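Local coordinates for protein alpha-14 giardin (PDB 3CHJ) that binds calcium and phospholipid as an annexin and may link the membrane to the underlying axoneme as a calcium-regulated structural element, at residues 139-142 with 146-149; 187-192 with 223-228; 220-223 with 229-232. One frame throughout, in Å; residues are numbered along the deposited sequence.

Interaction 1: residues 139-142 with 146-149; sequences CGDK and AKLI
D141 and K147 carry this contact, their side chains crossing at about a right angle where the loop after helix 131-139 folds over helix 144-154. K147 starts with CG anti to its carbonyl carbon, runs out extended and then turns at the last torsion (chi4 -67°), which swings NZ back to the loop backbone. There NZ donates a hydrogen bond of 2.8 Å to D141 O, almost in line with the carbonyl bond (168° at the oxygen). The D141 carboxylate adds a long salt bridge, OD2 to K147 NZ at 3.6 Å, and one water accepts from NZ while reaching OD2 weakly. D141 OD1 lies 3.4 Å from K147 CA, placed there by a chi1 of -167° that sets CG opposite the backbone N. OD1 also takes a hydrogen bond from N150, one turn further along the helix, and a second water donates to K147 O and only weakly to OD1. The methylene chain of K147 packs on the loop as well, CE lying 3.5 Å from K142 O. Behind this polar patch lies a small apolar one: A146 CB sits 4.2 Å from C139 CB, and C139 SG meets I149 CD1 at 4.0 Å, with L104 of helix 101-108 touching both C139 and I149. G140, the first residue beyond helix 131-139, has positive phi, and its carbonyl also accepts from N150. A glycine thus ends the first of two consecutive helices joined by a short linker within the all-helical annexin fold.

Interaction 2: residues 187-192 with 223-228; sequences STWIRI and DEFQGL. With CA (calcium ion), chain B.
W189 and E224 are the closest backbone pair, yet their CA atoms stand 10.2 Å apart, so helix 186-195 meets the end of helix 217-224 and the turn after it through long side chains. The W189 indole points across the gap and is met in two ways, at its edge by E224 and over one face by F225. NE1 donates a hydrogen bond to E224 OE2 (3.0 Å, N-H...O 152°), approaching from the anti side of the carboxylate, somewhat out of its plane. The same OE2 binds calcium at 2.5 Å, as does OE1, so the carboxylate is bidentate and one oxygen serves both metal and indole. W189 is a second-shell residue and probably helps hold the carboxylate in its orientation. The E224 side chain starts with CG anti to the backbone N and bends at chi2 (79°), which lays CG 3.5 Å from W189 CZ2 and over the face of the F225 ring, 3.7 Å above its plane. F225 in turn presents its edge to the indole in a T-shaped pair, planes at 66° and CZ 3.7 Å from W189 CD2. A175, T178 and G180, through their carbonyl oxygens, and E185 also bind the ion, a pattern consistent with the loop-plus-distant-carboxylate sites of annexins. The contact is buried: A175 and I176 of helix 162-177 and M144 of helix 144-154 pack on W189, V181 of the calcium-binding loop touches E224 and F225, and F233 of helix 227-241 stacks on F225.

Interaction 3: residues 220-223 with 229-232; sequences GVED and DEYA
E230 reaches across to E222 between two consecutive helices, 227-241 and 217-224; the side chains cross obliquely and meet by carbon against oxygen instead of carboxylate against carboxylate. E230 has CG anti to its backbone N (chi1 -175°) and stays extended beyond it, which sends the whole side chain across the gap to lie against the flank of E222. Its OE2 touches the methylene CG of E222 at 3.8 Å and comes equally near E222 CA. E222 behaves differently: its chain bends at chi2 (145°), and the end leads away from the partner helix. The two carboxylates are turned only 29° from each other, but E222 OE1 and E230 OE2 remain 5.7 Å apart, which probably limits the repulsion between like charges. Each acid also has a basic partner on its own helix, R218 forming a salt bridge with E222 OE2 and K234 with E230 OE2. Towards the interior, V221 CG1 comes loosely to within 4.3 Å of the backbone E230 O; this valine also packs on F233 and K234 of helix 227-241 and on F193 of helix 186-195. The nearest backbone pair is E222 and E230, with CA atoms 6.3 Å apart, and the carbonyls of the two segments point in opposite directions. Two antiparallel helices joined by a short turn form a helical hairpin, as in the helix bundles of the annexin fold.

In the fold
Interactions 2 and 3 share D223 and draw on the same helices, 217-224 and 227-241, with centres about 6 Å apart; V221 CG2 reaches W189 CZ3 at 3.9 Å. Interaction 2 is the buried one, mixing aromatic packing with a metal-bound carboxylate. Interaction 3, partly buried, sets acidic chains along the outer side of the hairpin and a valine inside. Interaction 1, also partly buried, is by contrast a charged and water-bridged contact with a small apolar part. It adjoins interaction 2 where K147 CB packs on I190 CD1 at 3.7 Å, and it lies before both others along the chain, about 12 and 15 Å from their centres.

Interaction 1: residues 139-142 with 146-149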
# COMPACT_ATOMS: atom_id res chain seq x y z
N CYS A 139 -9.16 -16.43 1.19
CA CYS A 139 -8.83 -16.04 2.57
C CYS A 139 -9.80 -16.60 3.62
O CYS A 139 -9.49 -16.60 4.81
CB CYS A 139 -8.82 -14.52 2.70
SG CYS A 139 -7.55 -13.75 1.72
N GLY A 140 -10.98 -17.01 3.18
CA GLY A 140 -12.05 -17.37 4.09
C GLY A 140 -12.63 -16.15 4.78
O GLY A 140 -12.38 -15.01 4.34
N ASP A 141 -13.40 -16.38 5.83
CA ASP A 141 -13.99 -15.27 6.57
C ASP A 141 -13.96 -15.56 8.07
O ASP A 141 -14.82 -15.08 8.80
CB ASP A 141 -15.40 -14.99 6.03
CG ASP A 141 -15.97 -13.66 6.52
OD1 ASP A 141 -15.44 -12.58 6.16
OD2 ASP A 141 -16.99 -13.71 7.23
N LYS A 142 -12.96 -16.33 8.51
CA LYS A 142 -12.81 -16.72 9.92
C LYS A 142 -11.92 -15.71 10.67
O LYS A 142 -12.30 -15.20 11.74
CB LYS A 142 -12.22 -18.13 10.02
CG LYS A 142 -11.83 -18.58 11.43
CD LYS A 142 -11.34 -20.03 11.39
CE LYS A 142 -10.82 -20.48 12.75
NZ LYS A 142 -11.91 -21.08 13.56
N ALA A 146 -9.30 -11.23 7.69
CA ALA A 146 -10.07 -11.69 6.53
C ALA A 146 -11.44 -11.06 6.53
O ALA A 146 -11.88 -10.57 5.50
CB ALA A 146 -10.14 -13.26 6.50
N LYS A 147 -12.10 -11.02 7.70
CA LYS A 147 -13.40 -10.35 7.78
C LYS A 147 -13.23 -8.88 7.37
O LYS A 147 -14.08 -8.31 6.68
CB LYS A 147 -13.97 -10.42 9.20
CG LYS A 147 -14.31 -11.82 9.65
CD LYS A 147 -14.92 -11.81 11.05
CE LYS A 147 -15.23 -13.21 11.55
NZ LYS A 147 -16.32 -13.85 10.78
N LEU A 148 -12.12 -8.27 7.80
CA LEU A 148 -11.89 -6.86 7.54
C LEU A 148 -11.69 -6.62 6.04
O LEU A 148 -12.36 -5.75 5.47
CB LEU A 148 -10.69 -6.33 8.36
CG LEU A 148 -10.33 -4.87 8.10
CD1 LEU A 148 -11.49 -3.95 8.48
CD2 LEU A 148 -9.09 -4.53 8.86
N ILE A 149 -10.77 -7.35 5.40
CA ILE A 149 -10.55 -7.11 3.96
C ILE A 149 -11.77 -7.52 3.11
O ILE A 149 -12.02 -6.89 2.09
CB ILE A 149 -9.24 -7.69 3.40
CG1 ILE A 149 -9.27 -9.23 3.39
CG2 ILE A 149 -8.06 -7.11 4.16
CD1 ILE A 149 -8.04 -9.86 2.68
O HOH W 1 -16.50 -9.47 6.54
O HOH W 2 -18.23 -11.97 9.98

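Interaction 2: residues 187-192 with 223-228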
# COMPACT_ATOMS: atom_id res chain seq x y z
N SER A 187 -18.54 -7.56 15.25
CA SER A 187 -19.26 -6.53 14.52
C SER A 187 -18.75 -5.12 14.78
O SER A 187 -18.69 -4.31 13.86
CB SER A 187 -20.77 -6.65 14.79
OG SER A 187 -21.07 -6.37 16.14
N THR A 188 -18.40 -4.80 16.03
CA THR A 188 -17.87 -3.47 16.36
C THR A 188 -16.58 -3.17 15.59
O THR A 188 -16.41 -2.11 14.97
CB THR A 188 -17.59 -3.39 17.87
OG1 THR A 188 -18.81 -3.66 18.58
CG2 THR A 188 -17.03 -2.04 18.27
N TRP A 189 -15.66 -4.12 15.64
CA TRP A 189 -14.37 -3.91 15.00
C TRP A 189 -14.51 -3.75 13.49
O TRP A 189 -13.86 -2.90 12.88
CB TRP A 189 -13.43 -5.06 15.30
CG TRP A 189 -12.83 -5.07 16.69
CD1 TRP A 189 -13.06 -5.99 17.67
CD2 TRP A 189 -11.88 -4.13 17.22
NE1 TRP A 189 -12.29 -5.70 18.78
CE2 TRP A 189 -11.59 -4.54 18.55
CE3 TRP A 189 -11.26 -2.98 16.72
CZ2 TRP A 189 -10.68 -3.85 19.37
CZ3 TRP A 189 -10.37 -2.27 17.53
CH2 TRP A 189 -10.09 -2.71 18.85
N ILE A 190 -15.34 -4.59 12.89
CA ILE A 190 -15.51 -4.55 11.44
C ILE A 190 -16.25 -3.29 10.99
O ILE A 190 -15.86 -2.63 10.05
CB ILE A 190 -16.18 -5.84 10.89
CG1 ILE A 190 -15.36 -7.07 11.28
CG2 ILE A 190 -16.37 -5.76 9.37
CD1 ILE A 190 -13.90 -7.09 10.77
N ARG A 191 -17.32 -2.94 11.71
CA ARG A 191 -18.08 -1.76 11.35
C ARG A 191 -17.18 -0.51 11.35
O ARG A 191 -17.17 0.27 10.40
CB ARG A 191 -19.28 -1.59 12.28
CG ARG A 191 -20.09 -0.34 11.97
CD ARG A 191 -21.38 -0.22 12.78
NE ARG A 191 -21.16 -0.10 14.22
CZ ARG A 191 -21.26 -1.11 15.08
NH1 ARG A 191 -21.59 -2.31 14.66
NH2 ARG A 191 -21.04 -0.90 16.37
N ILE A 192 -16.40 -0.34 12.42
CA ILE A 192 -15.57 0.85 12.52
C ILE A 192 -14.47 0.83 11.46
O ILE A 192 -14.32 1.78 10.68
CB ILE A 192 -14.97 0.99 13.92
CG1 ILE A 192 -16.09 1.21 14.96
CG2 ILE A 192 -13.99 2.15 13.94
CD1 ILE A 192 -15.63 1.03 16.41
N ASP A 223 -3.45 -4.24 21.93
CA ASP A 223 -3.90 -5.10 23.03
C ASP A 223 -4.75 -6.25 22.49
O ASP A 223 -4.58 -7.40 22.90
CB ASP A 223 -4.74 -4.32 24.05
CG ASP A 223 -3.93 -3.33 24.85
OD1 ASP A 223 -2.68 -3.36 24.80
OD2 ASP A 223 -4.56 -2.50 25.54
N GLU A 224 -5.64 -5.93 21.56
CA GLU A 224 -6.71 -6.85 21.14
C GLU A 224 -6.27 -7.95 20.19
O GLU A 224 -6.78 -9.08 20.25
CB GLU A 224 -7.87 -6.06 20.51
CG GLU A 224 -9.08 -6.92 20.08
CD GLU A 224 -10.00 -7.33 21.23
OE1 GLU A 224 -9.52 -7.64 22.34
OE2 GLU A 224 -11.23 -7.37 21.02
N PHE A 225 -5.35 -7.61 19.30
CA PHE A 225 -5.03 -8.48 18.18
C PHE A 225 -3.59 -8.93 18.20
O PHE A 225 -2.75 -8.30 18.84
CB PHE A 225 -5.28 -7.73 16.88
CG PHE A 225 -6.72 -7.33 16.65
CD1 PHE A 225 -7.66 -8.30 16.31
CD2 PHE A 225 -7.14 -6.01 16.78
CE1 PHE A 225 -9.02 -7.95 16.07
CE2 PHE A 225 -8.49 -5.65 16.56
CZ PHE A 225 -9.43 -6.64 16.21
N GLN A 226 -3.33 -10.01 17.49
CA GLN A 226 -1.98 -10.50 17.26
C GLN A 226 -1.79 -10.92 15.81
O GLN A 226 -2.76 -11.01 15.05
CB GLN A 226 -1.63 -11.65 18.22
CG GLN A 226 -2.35 -12.95 17.87
CD GLN A 226 -1.98 -14.04 18.84
OE1 GLN A 226 -2.39 -14.00 20.01
NE2 GLN A 226 -1.18 -15.00 18.39
N GLY A 227 -0.55 -11.19 15.41
CA GLY A 227 -0.30 -11.71 14.07
C GLY A 227 -0.80 -10.78 12.98
O GLY A 227 -0.75 -9.54 13.13
N LEU A 228 -1.31 -11.37 11.91
CA LEU A 228 -1.77 -10.59 10.75
C LEU A 228 -2.99 -9.77 11.13
O LEU A 228 -3.17 -8.68 10.59
CB LEU A 228 -2.05 -11.47 9.53
CG LEU A 228 -2.39 -10.76 8.21
CD1 LEU A 228 -1.32 -9.74 7.83
CD2 LEU A 228 -2.54 -11.80 7.08
CA CA B . -11.78 -7.86 23.38

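Interaction 3: residues 220-223 with 229-232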
# COMPACT_ATOMS: atom_id res chain seq x y z
N GLY A 220 -5.03 0.20 21.82
CA GLY A 220 -6.10 -0.76 22.05
C GLY A 220 -6.13 -1.85 20.99
O GLY A 220 -6.38 -3.01 21.29
N VAL A 221 -5.83 -1.48 19.75
CA VAL A 221 -5.71 -2.46 18.66
C VAL A 221 -4.60 -3.45 18.98
O VAL A 221 -4.76 -4.66 18.82
CB VAL A 221 -5.44 -1.77 17.30
CG1 VAL A 221 -4.93 -2.79 16.27
CG2 VAL A 221 -6.73 -1.10 16.80
N GLU A 222 -3.47 -2.91 19.48
CA GLU A 222 -2.33 -3.74 19.82
C GLU A 222 -2.70 -4.71 20.93
O GLU A 222 -2.34 -5.87 20.87
CB GLU A 222 -1.12 -2.87 20.21
CG GLU A 222 -0.55 -2.06 19.05
CD GLU A 222 -0.00 -0.66 19.42
OE1 GLU A 222 0.59 -0.48 20.52
OE2 GLU A 222 -0.17 0.26 18.57
N ASP A 223 -3.45 -4.24 21.93
CA ASP A 223 -3.90 -5.10 23.03
C ASP A 223 -4.75 -6.25 22.49
O ASP A 223 -4.58 -7.40 22.90
CB ASP A 223 -4.74 -4.32 24.05
CG ASP A 223 -3.93 -3.33 24.85
OD1 ASP A 223 -2.68 -3.36 24.80
OD2 ASP A 223 -4.56 -2.50 25.54
N ASP A 229 -3.83 -10.25 12.06
CA ASP A 229 -4.92 -9.40 12.56
C ASP A 229 -4.37 -8.07 13.04
O ASP A 229 -4.94 -7.00 12.76
CB ASP A 229 -5.62 -10.00 13.79
CG ASP A 229 -6.55 -11.15 13.47
OD1 ASP A 229 -6.82 -11.44 12.28
OD2 ASP A 229 -7.05 -11.74 14.44
N GLU A 230 -3.31 -8.13 13.86
CA GLU A 230 -2.74 -6.91 14.42
C GLU A 230 -2.17 -5.98 13.36
O GLU A 230 -2.41 -4.78 13.39
CB GLU A 230 -1.67 -7.26 15.45
CG GLU A 230 -1.12 -6.07 16.17
CD GLU A 230 -0.05 -6.42 17.17
OE1 GLU A 230 0.31 -7.62 17.28
OE2 GLU A 230 0.46 -5.49 17.84
N TYR A 231 -1.45 -6.54 12.39
CA TYR A 231 -0.91 -5.73 11.30
C TYR A 231 -2.07 -5.07 10.53
O TYR A 231 -2.03 -3.86 10.25
CB TYR A 231 -0.08 -6.62 10.37
CG TYR A 231 0.41 -5.86 9.18
CD1 TYR A 231 1.53 -5.04 9.26
CD2 TYR A 231 -0.26 -5.96 7.97
CE1 TYR A 231 1.97 -4.31 8.13
CE2 TYR A 231 0.16 -5.23 6.84
CZ TYR A 231 1.29 -4.42 6.94
OH TYR A 231 1.72 -3.70 5.84
N ALA A 232 -3.09 -5.86 10.21
CA ALA A 232 -4.21 -5.38 9.40
C ALA A 232 -4.95 -4.24 10.09
O ALA A 232 -5.21 -3.21 9.47
CB ALA A 232 -5.16 -6.50 9.07